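Local coordinates for ABC transporter, substrate binding protein (Agrobacterium tumefaciens, PDB 3C9H), which probably captures a solute in the periplasm and delivers it to the membrane components of an ABC transporter, and binds a magnesium ion, at residues V37-L42 against H64-L69; T87-F92 against A270-E275; E72-I77 against Q99-N104. All coordinates share one frame; numbering follows the deposited sequence.

Contact 1. Residues V37-L42 against H64-L69. With MG (magnesium ion), chain C.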
loop_
_atom_site.group_PDB
_atom_site.type_symbol
_atom_site.label_atom_id
_atom_site.label_comp_id
_atom_site.label_asym_id
_atom_site.label_seq_id
_atom_site.Cartn_x
_atom_site.Cartn_y
_atom_site.Cartn_z
ATOM N N VAL A 37 18.979 -4.271 7.130
ATOM C CA VAL A 37 18.661 -3.870 5.782
ATOM C C VAL A 37 17.163 -4.119 5.541
ATOM O O VAL A 37 16.678 -5.232 5.729
ATOM C CB VAL A 37 19.500 -4.600 4.733
ATOM C CG1 VAL A 37 19.060 -4.196 3.341
ATOM C CG2 VAL A 37 21.023 -4.265 4.939
ATOM N N VAL A 38 16.462 -3.080 5.107
ATOM C CA VAL A 38 15.007 -3.134 4.855
ATOM C C VAL A 38 14.720 -2.793 3.392
ATOM O O VAL A 38 15.174 -1.759 2.902
ATOM C CB VAL A 38 14.249 -2.129 5.807
ATOM C CG1 VAL A 38 12.744 -2.135 5.546
ATOM C CG2 VAL A 38 14.598 -2.389 7.294
ATOM N N TYR A 39 13.997 -3.654 2.670
ATOM C CA TYR A 39 13.342 -3.246 1.417
ATOM C C TYR A 39 11.870 -2.970 1.693
ATOM O O TYR A 39 11.135 -3.873 2.104
ATOM C CB TYR A 39 13.429 -4.284 0.314
ATOM C CG TYR A 39 14.827 -4.746 -0.046
ATOM C CD1 TYR A 39 15.963 -4.064 0.385
ATOM C CD2 TYR A 39 14.996 -5.900 -0.837
ATOM C CE1 TYR A 39 17.236 -4.533 0.035
ATOM C CE2 TYR A 39 16.219 -6.365 -1.156
ATOM C CZ TYR A 39 17.348 -5.675 -0.735
ATOM O OH TYR A 39 18.584 -6.168 -1.089
ATOM N N SER A 40 11.451 -1.732 1.468
ATOM C CA SER A 40 10.096 -1.269 1.821
ATOM C C SER A 40 9.482 -0.324 0.819
ATOM O O SER A 40 10.151 0.455 0.149
ATOM C CB SER A 40 10.123 -0.637 3.200
ATOM O OG SER A 40 8.896 -0.036 3.556
ATOM N N SER A 41 8.174 -0.414 0.673
ATOM C CA SER A 41 7.471 0.486 -0.201
ATOM C C SER A 41 6.895 1.667 0.564
ATOM O O SER A 41 6.315 2.537 -0.055
ATOM C CB SER A 41 6.373 -0.232 -0.970
ATOM O OG SER A 41 5.302 -0.652 -0.122
ATOM N N LEU A 42 7.025 1.668 1.891
ATOM C CA LEU A 42 6.513 2.745 2.720
ATOM C C LEU A 42 7.401 3.966 2.492
ATOM O O LEU A 42 8.613 3.932 2.761
ATOM C CB LEU A 42 6.444 2.348 4.198
ATOM C CG LEU A 42 5.915 3.426 5.187
ATOM C CD1 LEU A 42 4.492 3.899 4.873
ATOM C CD2 LEU A 42 5.972 2.978 6.620
ATOM N N HIS A 64 19.548 0.440 7.432
ATOM C CA HIS A 64 19.713 0.721 6.027
ATOM C C HIS A 64 18.356 0.517 5.327
ATOM O O HIS A 64 17.914 -0.627 5.068
ATOM C CB HIS A 64 20.785 -0.221 5.486
ATOM C CG HIS A 64 21.124 -0.013 4.049
ATOM N ND1 HIS A 64 20.201 -0.144 3.036
ATOM C CD2 HIS A 64 22.304 0.242 3.446
ATOM C CE1 HIS A 64 20.795 0.067 1.874
ATOM N NE2 HIS A 64 22.074 0.288 2.096
ATOM N N TYR A 65 17.683 1.630 5.051
ATOM C CA TYR A 65 16.305 1.620 4.599
ATOM C C TYR A 65 16.242 1.933 3.128
ATOM O O TYR A 65 16.608 3.030 2.723
ATOM C CB TYR A 65 15.466 2.651 5.387
ATOM C CG TYR A 65 13.982 2.576 5.128
ATOM C CD1 TYR A 65 13.158 1.724 5.888
ATOM C CD2 TYR A 65 13.368 3.365 4.127
ATOM C CE1 TYR A 65 11.761 1.676 5.682
ATOM C CE2 TYR A 65 11.975 3.302 3.913
ATOM C CZ TYR A 65 11.185 2.448 4.694
ATOM O OH TYR A 65 9.795 2.379 4.482
ATOM N N GLU A 66 15.764 0.971 2.340
ATOM C CA GLU A 66 15.565 1.146 0.910
ATOM C C GLU A 66 14.090 1.219 0.543
ATOM O O GLU A 66 13.334 0.248 0.668
ATOM C CB GLU A 66 16.252 0.023 0.103
ATOM C CG GLU A 66 17.688 -0.206 0.489
ATOM C CD GLU A 66 18.579 -0.665 -0.675
ATOM O OE1 GLU A 66 18.177 -0.557 -1.863
ATOM O OE2 GLU A 66 19.710 -1.116 -0.383
ATOM N N ASP A 67 13.705 2.395 0.062
ATOM C CA ASP A 67 12.358 2.741 -0.349
ATOM C C ASP A 67 12.306 2.481 -1.851
ATOM O O ASP A 67 12.986 3.128 -2.644
ATOM C CB ASP A 67 12.098 4.212 0.046
ATOM C CG ASP A 67 10.819 4.808 -0.516
ATOM O OD1 ASP A 67 10.071 4.161 -1.282
ATOM O OD2 ASP A 67 10.558 5.977 -0.169
ATOM N N MET A 68 11.474 1.530 -2.227
ATOM C CA MET A 68 11.371 1.086 -3.585
ATOM C C MET A 68 9.951 0.638 -3.935
ATOM O O MET A 68 9.123 0.380 -3.047
ATOM C CB MET A 68 12.406 -0.034 -3.853
ATOM C CG MET A 68 12.119 -1.402 -3.280
ATOM S SD MET A 68 13.483 -2.644 -3.387
ATOM C CE MET A 68 14.575 -1.948 -2.190
ATOM N N LEU A 69 9.678 0.544 -5.224
ATOM C CA LEU A 69 8.368 0.060 -5.703
ATOM C C LEU A 69 8.136 -1.390 -5.306
ATOM O O LEU A 69 9.092 -2.179 -5.226
ATOM C CB LEU A 69 8.244 0.219 -7.213
ATOM C CG LEU A 69 8.154 1.635 -7.784
ATOM C CD1 LEU A 69 8.281 1.583 -9.320
ATOM C CD2 LEU A 69 6.836 2.332 -7.377
HETATM MG MG MG C . 5.848 3.983 -1.741
HETATM O O HOH W 1 7.993 4.231 -2.472
#

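Contact 2. Residues T87-F92 against A270-E275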
loop_
_atom_site.group_PDB
_atom_site.type_symbol
_atom_site.label_atom_id
_atom_site.label_comp_id
_atom_site.label_asym_id
_atom_site.label_seq_id
_atom_site.Cartn_x
_atom_site.Cartn_y
_atom_site.Cartn_z
ATOM N N THR A 87 20.140 -11.072 0.921
ATOM C CA THR A 87 19.126 -10.105 0.533
ATOM C C THR A 87 18.716 -9.329 1.789
ATOM O O THR A 87 19.379 -9.416 2.817
ATOM C CB THR A 87 17.942 -10.816 -0.228
ATOM O OG1 THR A 87 17.123 -9.857 -0.905
ATOM C CG2 THR A 87 17.048 -11.663 0.693
ATOM N N ALA A 88 17.633 -8.572 1.703
ATOM C CA ALA A 88 17.139 -7.775 2.835
ATOM C C ALA A 88 16.838 -8.658 4.046
ATOM O O ALA A 88 16.550 -9.861 3.920
ATOM C CB ALA A 88 15.870 -7.012 2.427
ATOM N N ASP A 89 16.872 -8.039 5.219
ATOM C CA ASP A 89 16.519 -8.705 6.452
ATOM C C ASP A 89 15.004 -8.628 6.736
ATOM O O ASP A 89 14.476 -9.432 7.523
ATOM C CB ASP A 89 17.303 -8.065 7.588
ATOM C CG ASP A 89 18.813 -8.104 7.346
ATOM O OD1 ASP A 89 19.283 -9.143 6.869
ATOM O OD2 ASP A 89 19.523 -7.111 7.599
ATOM N N PHE A 90 14.347 -7.632 6.132
ATOM C CA PHE A 90 12.907 -7.363 6.255
ATOM C C PHE A 90 12.374 -6.786 4.945
ATOM O O PHE A 90 12.972 -5.856 4.373
ATOM C CB PHE A 90 12.633 -6.397 7.422
ATOM C CG PHE A 90 11.170 -6.265 7.783
ATOM C CD1 PHE A 90 10.430 -7.348 8.222
ATOM C CD2 PHE A 90 10.540 -5.054 7.689
ATOM C CE1 PHE A 90 9.071 -7.193 8.536
ATOM C CE2 PHE A 90 9.192 -4.897 8.014
ATOM C CZ PHE A 90 8.465 -5.983 8.434
ATOM N N ALA A 91 11.271 -7.364 4.453
ATOM C CA ALA A 91 10.590 -6.907 3.272
ATOM C C ALA A 91 9.224 -6.448 3.704
ATOM O O ALA A 91 8.484 -7.195 4.358
ATOM C CB ALA A 91 10.469 -8.028 2.226
ATOM N N PHE A 92 8.867 -5.236 3.337
ATOM C CA PHE A 92 7.608 -4.619 3.771
ATOM C C PHE A 92 6.919 -3.978 2.571
ATOM O O PHE A 92 7.428 -2.987 2.004
ATOM C CB PHE A 92 7.934 -3.600 4.862
ATOM C CG PHE A 92 6.708 -3.000 5.550
ATOM C CD1 PHE A 92 5.772 -3.808 6.142
ATOM C CD2 PHE A 92 6.564 -1.617 5.660
ATOM C CE1 PHE A 92 4.671 -3.278 6.784
ATOM C CE2 PHE A 92 5.466 -1.083 6.320
ATOM C CZ PHE A 92 4.523 -1.936 6.875
ATOM N N ALA A 270 16.925 -15.539 2.644
ATOM C CA ALA A 270 18.343 -15.201 2.392
ATOM C C ALA A 270 18.816 -13.934 3.111
ATOM O O ALA A 270 19.849 -13.346 2.762
ATOM C CB ALA A 270 18.577 -15.060 0.924
ATOM N N ALA A 271 18.070 -13.517 4.119
ATOM C CA ALA A 271 18.474 -12.419 4.985
ATOM C C ALA A 271 19.889 -12.649 5.491
ATOM O O ALA A 271 20.227 -13.766 5.886
ATOM C CB ALA A 271 17.520 -12.309 6.164
ATOM N N ALA A 272 20.703 -11.589 5.479
ATOM C CA ALA A 272 22.023 -11.661 6.072
ATOM C C ALA A 272 21.895 -11.655 7.590
ATOM O O ALA A 272 22.675 -12.285 8.295
ATOM C CB ALA A 272 22.880 -10.505 5.583
ATOM N N ASN A 273 20.898 -10.934 8.092
ATOM C CA ASN A 273 20.667 -10.822 9.520
ATOM C C ASN A 273 19.199 -11.053 9.863
ATOM O O ASN A 273 18.496 -10.128 10.230
ATOM C CB ASN A 273 21.151 -9.448 9.994
ATOM C CG ASN A 273 22.656 -9.412 10.207
ATOM O OD1 ASN A 273 23.145 -9.865 11.252
ATOM N ND2 ASN A 273 23.392 -8.897 9.232
ATOM N N PRO A 274 18.744 -12.310 9.766
ATOM C CA PRO A 274 17.337 -12.589 9.995
ATOM C C PRO A 274 16.891 -12.218 11.403
ATOM O O PRO A 274 15.738 -11.852 11.612
ATOM C CB PRO A 274 17.220 -14.101 9.737
ATOM C CG PRO A 274 18.594 -14.651 9.865
ATOM C CD PRO A 274 19.514 -13.533 9.442
ATOM N N GLU A 275 17.812 -12.270 12.352
ATOM C CA GLU A 275 17.501 -11.939 13.725
ATOM C C GLU A 275 17.118 -10.468 13.850
ATOM O O GLU A 275 16.168 -10.143 14.549
ATOM C CB GLU A 275 18.657 -12.276 14.657
ATOM C CG GLU A 275 19.015 -13.765 14.700
ATOM C CD GLU A 275 20.057 -14.171 13.669
ATOM O OE1 GLU A 275 20.374 -13.374 12.749
ATOM O OE2 GLU A 275 20.559 -15.308 13.774
HETATM O O HOH W 2 22.025 -7.041 7.440
#

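Contact 3. Residues E72-I77 against Q99-N104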
loop_
_atom_site.group_PDB
_atom_site.type_symbol
_atom_site.label_atom_id
_atom_site.label_comp_id
_atom_site.label_asym_id
_atom_site.label_seq_id
_atom_site.Cartn_x
_atom_site.Cartn_y
_atom_site.Cartn_z
ATOM N N GLU A 72 9.604 -4.105 -7.441
ATOM C CA GLU A 72 11.039 -4.167 -7.302
ATOM C C GLU A 72 11.473 -4.907 -6.047
ATOM O O GLU A 72 12.497 -5.617 -6.060
ATOM C CB GLU A 72 11.622 -2.750 -7.320
ATOM C CG GLU A 72 13.142 -2.688 -7.192
ATOM C CD GLU A 72 13.915 -3.533 -8.206
ATOM O OE1 GLU A 72 13.385 -3.881 -9.288
ATOM O OE2 GLU A 72 15.092 -3.820 -7.908
ATOM N N ILE A 73 10.712 -4.756 -4.965
ATOM C CA ILE A 73 10.949 -5.546 -3.754
ATOM C C ILE A 73 10.906 -7.012 -4.138
ATOM O O ILE A 73 11.831 -7.743 -3.837
ATOM C CB ILE A 73 9.932 -5.276 -2.640
ATOM C CG1 ILE A 73 10.064 -3.820 -2.130
ATOM C CG2 ILE A 73 10.130 -6.261 -1.485
ATOM C CD1 ILE A 73 8.904 -3.350 -1.201
ATOM N N TYR A 74 9.832 -7.417 -4.803
ATOM C CA TYR A 74 9.670 -8.800 -5.268
ATOM C C TYR A 74 10.819 -9.239 -6.189
ATOM O O TYR A 74 11.496 -10.241 -5.942
ATOM C CB TYR A 74 8.314 -8.945 -5.994
ATOM C CG TYR A 74 8.100 -10.340 -6.561
ATOM C CD1 TYR A 74 7.582 -11.364 -5.783
ATOM C CD2 TYR A 74 8.415 -10.618 -7.884
ATOM C CE1 TYR A 74 7.421 -12.657 -6.308
ATOM C CE2 TYR A 74 8.234 -11.887 -8.413
ATOM C CZ TYR A 74 7.747 -12.897 -7.627
ATOM O OH TYR A 74 7.593 -14.168 -8.170
ATOM N N ASP A 75 11.017 -8.511 -7.278
ATOM C CA ASP A 75 12.049 -8.865 -8.253
ATOM C C ASP A 75 13.438 -8.972 -7.648
ATOM O O ASP A 75 14.215 -9.886 -7.973
ATOM C CB ASP A 75 12.095 -7.842 -9.388
ATOM C CG ASP A 75 10.937 -7.948 -10.315
ATOM O OD1 ASP A 75 10.221 -8.969 -10.277
ATOM O OD2 ASP A 75 10.746 -6.998 -11.107
ATOM N N ARG A 76 13.771 -8.042 -6.777
ATOM C CA ARG A 76 15.091 -8.007 -6.190
ATOM C C ARG A 76 15.345 -9.152 -5.210
ATOM O O ARG A 76 16.411 -9.770 -5.213
ATOM C CB ARG A 76 15.288 -6.691 -5.488
ATOM C CG ARG A 76 16.661 -6.509 -4.918
ATOM C CD ARG A 76 17.014 -5.033 -4.840
ATOM N NE ARG A 76 18.119 -4.869 -3.905
ATOM C CZ ARG A 76 18.494 -3.731 -3.364
ATOM N NH1 ARG A 76 17.813 -2.622 -3.610
ATOM N NH2 ARG A 76 19.502 -3.734 -2.487
ATOM N N ILE A 77 14.365 -9.437 -4.367
ATOM C CA ILE A 77 14.499 -10.544 -3.436
ATOM C C ILE A 77 14.647 -11.876 -4.197
ATOM O O ILE A 77 15.498 -12.709 -3.849
ATOM C CB ILE A 77 13.317 -10.579 -2.428
ATOM C CG1 ILE A 77 13.471 -9.423 -1.429
ATOM C CG2 ILE A 77 13.262 -11.952 -1.718
ATOM C CD1 ILE A 77 12.312 -9.216 -0.480
ATOM N N GLN A 99 3.898 -10.505 -1.897
ATOM C CA GLN A 99 4.466 -10.941 -0.630
ATOM C C GLN A 99 4.058 -12.364 -0.284
ATOM O O GLN A 99 4.864 -13.151 0.176
ATOM C CB GLN A 99 4.093 -9.978 0.487
ATOM C CG GLN A 99 4.802 -8.624 0.355
ATOM C CD GLN A 99 6.264 -8.683 0.785
ATOM O OE1 GLN A 99 7.135 -9.081 0.002
ATOM N NE2 GLN A 99 6.546 -8.265 2.031
ATOM N N VAL A 100 2.800 -12.688 -0.509
ATOM C CA VAL A 100 2.320 -14.057 -0.288
ATOM C C VAL A 100 2.978 -15.004 -1.302
ATOM O O VAL A 100 3.396 -16.093 -0.936
ATOM C CB VAL A 100 0.780 -14.135 -0.313
ATOM C CG1 VAL A 100 0.275 -15.640 -0.320
ATOM C CG2 VAL A 100 0.217 -13.388 0.900
ATOM N N LYS A 101 3.109 -14.587 -2.560
ATOM C CA LYS A 101 3.905 -15.382 -3.518
ATOM C C LYS A 101 5.348 -15.677 -3.076
ATOM O O LYS A 101 5.781 -16.820 -3.159
ATOM C CB LYS A 101 3.885 -14.771 -4.917
ATOM C CG LYS A 101 4.618 -15.626 -5.957
ATOM C CD LYS A 101 4.273 -15.185 -7.343
ATOM C CE LYS A 101 4.879 -16.122 -8.429
ATOM N NZ LYS A 101 4.574 -17.613 -8.240
ATOM N N LEU A 102 6.116 -14.671 -2.637
ATOM C CA LEU A 102 7.446 -14.941 -2.091
ATOM C C LEU A 102 7.377 -16.006 -1.012
ATOM O O LEU A 102 8.164 -16.941 -1.015
ATOM C CB LEU A 102 8.109 -13.706 -1.479
ATOM C CG LEU A 102 8.602 -12.558 -2.352
ATOM C CD1 LEU A 102 9.010 -11.386 -1.440
ATOM C CD2 LEU A 102 9.750 -12.970 -3.242
ATOM N N SER A 103 6.433 -15.846 -0.088
ATOM C CA SER A 103 6.300 -16.730 1.055
ATOM C C SER A 103 5.919 -18.145 0.600
ATOM O O SER A 103 6.447 -19.157 1.108
ATOM C CB SER A 103 5.253 -16.157 2.016
ATOM O OG SER A 103 5.637 -14.868 2.481
ATOM N N ASN A 104 5.017 -18.218 -0.367
ATOM C CA ASN A 104 4.629 -19.507 -0.952
ATOM C C ASN A 104 5.781 -20.227 -1.704
ATOM O O ASN A 104 5.846 -21.457 -1.726
ATOM C CB ASN A 104 3.436 -19.279 -1.879
ATOM C CG ASN A 104 2.753 -20.558 -2.279
ATOM O OD1 ASN A 104 2.834 -20.969 -3.446
ATOM N ND2 ASN A 104 2.091 -21.211 -1.330
#

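Contact 1. Residues V37-L42 against H64-L69
Strands 37-40 and 64-67 run parallel, their axes 4.8 Å apart at closest and only 16° off alignment, as the two strands of a beta-alpha-beta unit whose connecting helix is 44-57, a building block of the periplasmic binding protein fold. The ladder is regular: Val-38 N donates to His-64 O, Glu-66 N to Val-38 O, Ser-40 N to Glu-66 O, and Met-68 N closes it on Ser-40 O (2.9 Å).

Side chains alternate between the two sheet faces. On one, the Val-38 CG1 methyl meets CD1 and CE1 of the Tyr-65 ring, both at 3.9 Å, and helix 44-57 packs against that ring. On the other, Met-68, bent at its last torsion (chi3 71°), packs its CE methyl 3.5 Å from Tyr-39 CG, while Met-68 SD, oblique to the ring, makes a Met-aromatic contact. Glu-66 lies alongside Tyr-39; its carboxylate forms a salt bridge with Arg-76, while the Tyr-39 hydroxyl bonds to Glu-80.

Past the strand end the chain turns toward the metal. Ser-40 OG, anti to its backbone N, accepts from Leu-42 N in an ST turn and donates to Tyr-65 OH (2.7 Å). Tyr-65 OH in turn donates to a lone pair of Leu-42 O at 2.6 Å, so one relay fixes the turn. Asp-43 supplies a further ligand to the magnesium ion, which the carbonyl oxygen Ser-41 O binds at 2.3 Å.

Contact 2. Residues T87-F92 against A270-E275
Asp-89, in the loop that leads into strand 90-93, carries most of this contact with the turn at 270-273, which connects strand 258-268 to helix 274-285. Its CG stands anti to the carbonyl carbon and beside the backbone N (chi1 -56°), a conformation that brings the carboxylate up against the turn. Asn-273 N donates to Asp-89 OD1 at 2.7 Å, and the approach is from well out of the carboxylate plane. Ala-272 N lies near the same oxygen, and the Ala-271 CB methyl stands 3.7 Å from Asp-89 OD1.

The side chain of Asn-273 has its CG in the matching position, anti to the carbonyl carbon, and it runs beside Asp-89 in the same direction, with amide and carboxylate planes almost perpendicular, 86° apart. A water joins the two ends, donating to Asp-89 OD2 at 2.5 Å and accepting from Asn-273 ND2. Asp-89 OD2 also takes the backbone N of Val-37, so both carboxylate oxygens are engaged and the acid ties the turn to strand 35-40 as well; these donors would be expected to stabilise its charged form.

Thr-87 makes the second link. Thr-87 N reaches Ala-270 O at 2.9 Å, from above the carbonyl plane. With OG1 anti to the backbone N (chi1 -165°) and bonded to Glu-80, the Thr-87 CG2 methyl takes the crowded position between N and carbonyl carbon and rests on Ala-270 CB at 3.7 Å. Ala-88 O, though close to Ala-271 CA, is buried without a hydrogen-bonding partner. Asn-273 occupies the N-cap position of helix 274-285 without a side-chain capping bond. Away from the magnesium site, the contact lies where strand 90-93 begins, between strands 35-40 and 258-268, in the alpha/beta sheet of a periplasmic binding protein domain.

Contact 3. Residues E72-I77 against Q99-N104
Apolar packing carries the meeting of helices 70-82 and 96-104, whose segments 72-77 and 99-104 run nearly parallel, 19° apart in direction, with axes 10.5 Å from each other. Leu-102 carries most of the packing on its side. Its CG lies anti to the carbonyl carbon, and the extended side chain slides past Tyr-74 in the opposite direction, setting Leu-102 CD2 obliquely 3.7 Å from Tyr-74 CD1. From its other flank Ile-77 crosses at about a right angle: Ile-77 CG2 approaches Leu-102 CD2 at 4.0 Å, and the Ile-77 CD1 methyl approaches Leu-102 CD1.

A second contact uses the aliphatic part of a charged residue. Tyr-74, with CG anti to the backbone N (chi1 177°), extends its ring toward helix 96-104 so that Tyr-74 OH comes 3.4 Å from Lys-101 CE. The lysine chain is stretched as far as CE and bends only at chi4 (52°); its ammonium group forms a salt bridge with Asp-105.

No hydrogen bond links the two segments. Within 99-104, Gln-99 O accepts from both Ser-103 N and Ser-103 OG, the hydroxyl lying 3.0 Å from Gln-99 O. The Gln-99 amide turns to strand 258-268, where Gln-99 NE2 donates to Ile-264 O. On the sheet side, Ile-73 and Ile-77 rest on Ala-91 of strand 90-93, while Gln-99 and Ser-103 pack on Leu-266, so both helices lie on the same side of these neighbouring strands.

The three contacts lie about 11 to 13 Å apart, centre to centre, in one domain. Contact 1 comes first along the chain, whereas the segments of contacts 2 and 3 alternate, 72-77, 87-92, 99-104 and 270-275. Strand 35-40 joins contact 1 to contact 2, since it pairs with strand 90-93 through bonds such as Tyr-39 O to Phe-92 N. Helix 70-82 follows strand 62-67 and precedes strand 90-93, and the helices of contact 3 pack on the sheet that holds strands 35-40, 62-67 and 90-93; Ile-73 touches both Met-68 and the backbone N of Ser-41. Contact 1 thus places the magnesium-binding turn at the strand ends, while contact 2 brings in the distant 270-275 turn.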